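Local coordinates for nucleoprotein (Rift valley fever virus, PDB 3OV9), which encapsidates the viral genomic RNA, assembling into ring-shaped hexamers and binding single-stranded nucleic acid to form the nucleocapsid, at the interface of chains A and B. Residues are numbered along the deposited sequence; one frame, centred on the assembly and turned at random. Chains: chain A/B, Nucleoprotein.

The interface of chains A and B. Residues chain A 4, 8, 11; chain B 50, 110-112, 208-209.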
loop_
_atom_site.group_PDB
_atom_site.type_symbol
_atom_site.label_atom_id
_atom_site.label_comp_id
_atom_site.label_asym_id
_atom_site.label_seq_id
_atom_site.Cartn_x
_atom_site.Cartn_y
_atom_site.Cartn_z
ATOM N N TYR A 4 15.275 7.988 49.089
ATOM C CA TYR A 4 14.259 7.414 48.204
ATOM C C TYR A 4 14.312 5.892 48.143
ATOM O O TYR A 4 13.282 5.240 47.949
ATOM C CB TYR A 4 14.356 8.022 46.801
ATOM C CG TYR A 4 14.207 9.524 46.801
ATOM C CD1 TYR A 4 15.278 10.349 46.456
ATOM C CD2 TYR A 4 13.004 10.127 47.172
ATOM C CE1 TYR A 4 15.149 11.735 46.463
ATOM C CE2 TYR A 4 12.865 11.512 47.185
ATOM C CZ TYR A 4 13.940 12.308 46.830
ATOM O OH TYR A 4 13.807 13.676 46.840
ATOM N N ARG A 8 11.211 3.467 49.199
ATOM C CA ARG A 8 10.792 2.409 48.285
ATOM C C ARG A 8 10.715 1.040 48.968
ATOM O O ARG A 8 9.779 0.274 48.724
ATOM C CB ARG A 8 11.751 2.356 47.100
ATOM C CG ARG A 8 11.139 1.863 45.828
ATOM C CD ARG A 8 11.579 0.461 45.503
ATOM N NE ARG A 8 11.991 0.370 44.105
ATOM C CZ ARG A 8 11.986 -0.744 43.388
ATOM N NH1 ARG A 8 11.566 -1.874 43.935
ATOM N NH2 ARG A 8 12.385 -0.724 42.124
ATOM N N PHE A 11 7.792 1.062 51.352
ATOM C CA PHE A 11 6.576 0.931 50.541
ATOM C C PHE A 11 6.312 -0.546 50.229
ATOM O O PHE A 11 5.174 -1.015 50.325
ATOM C CB PHE A 11 6.689 1.749 49.248
ATOM C CG PHE A 11 5.417 1.795 48.435
ATOM C CD1 PHE A 11 5.251 0.963 47.331
ATOM C CD2 PHE A 11 4.398 2.687 48.759
ATOM C CE1 PHE A 11 4.079 1.007 46.577
ATOM C CE2 PHE A 11 3.226 2.740 48.009
ATOM C CZ PHE A 11 3.069 1.898 46.917
ATOM N N TRP B 50 0.109 10.033 49.188
ATOM C CA TRP B 50 0.917 9.479 48.093
ATOM C C TRP B 50 1.000 7.952 48.050
ATOM O O TRP B 50 0.919 7.361 46.975
ATOM C CB TRP B 50 2.311 10.134 48.008
ATOM C CG TRP B 50 3.392 9.535 48.876
ATOM C CD1 TRP B 50 3.787 9.971 50.109
ATOM C CD2 TRP B 50 4.236 8.414 48.560
ATOM N NE1 TRP B 50 4.811 9.186 50.586
ATOM C CE2 TRP B 50 5.107 8.224 49.657
ATOM C CE3 TRP B 50 4.330 7.545 47.463
ATOM C CZ2 TRP B 50 6.064 7.202 49.689
ATOM C CZ3 TRP B 50 5.282 6.531 47.494
ATOM C CH2 TRP B 50 6.137 6.368 48.602
ATOM N N ALA B 110 9.279 2.288 39.692
ATOM C CA ALA B 110 10.020 2.869 40.810
ATOM C C ALA B 110 9.715 2.159 42.116
ATOM O O ALA B 110 10.560 2.122 43.006
ATOM C CB ALA B 110 9.726 4.343 40.936
ATOM N N LEU B 111 8.512 1.595 42.220
ATOM C CA LEU B 111 8.068 0.910 43.431
ATOM C C LEU B 111 7.889 -0.602 43.193
ATOM O O LEU B 111 6.960 -1.233 43.707
ATOM C CB LEU B 111 6.788 1.570 43.965
ATOM C CG LEU B 111 6.911 3.043 44.374
ATOM C CD1 LEU B 111 5.550 3.707 44.512
ATOM C CD2 LEU B 111 7.722 3.207 45.665
ATOM N N ALA B 112 8.824 -1.173 42.436
ATOM C CA ALA B 112 8.762 -2.561 41.973
ATOM C C ALA B 112 8.632 -3.620 43.068
ATOM O O ALA B 112 8.084 -4.694 42.826
ATOM C CB ALA B 112 9.962 -2.871 41.090
ATOM N N PHE B 208 19.576 1.949 41.664
ATOM C CA PHE B 208 18.441 2.063 42.582
ATOM C C PHE B 208 18.058 0.743 43.252
ATOM O O PHE B 208 17.628 -0.205 42.589
ATOM C CB PHE B 208 17.224 2.701 41.898
ATOM C CG PHE B 208 16.164 3.149 42.859
ATOM C CD1 PHE B 208 16.364 4.271 43.660
ATOM C CD2 PHE B 208 14.970 2.446 42.973
ATOM C CE1 PHE B 208 15.390 4.687 44.560
ATOM C CE2 PHE B 208 13.988 2.859 43.863
ATOM C CZ PHE B 208 14.198 3.979 44.662
ATOM N N ILE B 209 18.191 0.732 44.580
ATOM C CA ILE B 209 18.074 -0.460 45.440
ATOM C C ILE B 209 19.338 -1.318 45.352
ATOM O O ILE B 209 19.684 -1.834 44.283
ATOM C CB ILE B 209 16.772 -1.310 45.209
ATOM C CG1 ILE B 209 15.509 -0.429 45.173
ATOM C CG2 ILE B 209 16.656 -2.420 46.256
ATOM C CD1 ILE B 209 15.256 0.418 46.423
#
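With CG of A:Phe11 trans to the backbone N (chi1 -173°) and CG of B:Leu111 instead trans to its carbonyl carbon (chi1 -62°), the phenyl ring and the isobutyl group meet across the subunit boundary at about a right angle. Here the N-terminal arm of a phlebovirus nucleocapsid protein, helix 4-13, lies on the helical body of its neighbour; the N-terminal region is essential for oligomerization. Methyl CD1 of B:Leu111 sits over one face of the A:Phe11 ring, 3.9 Å from its centroid, in a CH-pi contact. Forked leucine suits this place because it bridges two arm side chains: CD2 fits between the A:Phe11 ring, which it touches at CD1, and the aliphatic stem of A:Arg8, whose CG is 3.7 Å away. At the rim of the phenyl ring, CD2 of A:Phe11 comes 4.1 Å from CH2 of B:Trp50, whose broad indole extends the apolar surface from helix 50-63.

One turn earlier on the arm, A:Arg8 bends at chi2 and chi3 and passes between B:Leu111 and B:Phe208. In this patch its long chain contributes packing through its methylenes: CG lies 3.6 Å from CE2 of B:Phe208, with guanidinium and ring planes 45° apart. The guanidinium has the backbone N of B:Ala112 over the rim of one face and CG1 of B:Ile209, also toward the rim, 3.8 Å above the other. A small methyl fits beside the arginine end, CB of B:Ala112 lying 3.7 Å from CZ. The flat, apolar phenyl of B:Phe208 suits both these methylenes and the start of the arm helix, where A:Tyr4 takes part mainly through its backbone, its carbonyl O 3.6 Å from CZ of B:Phe208.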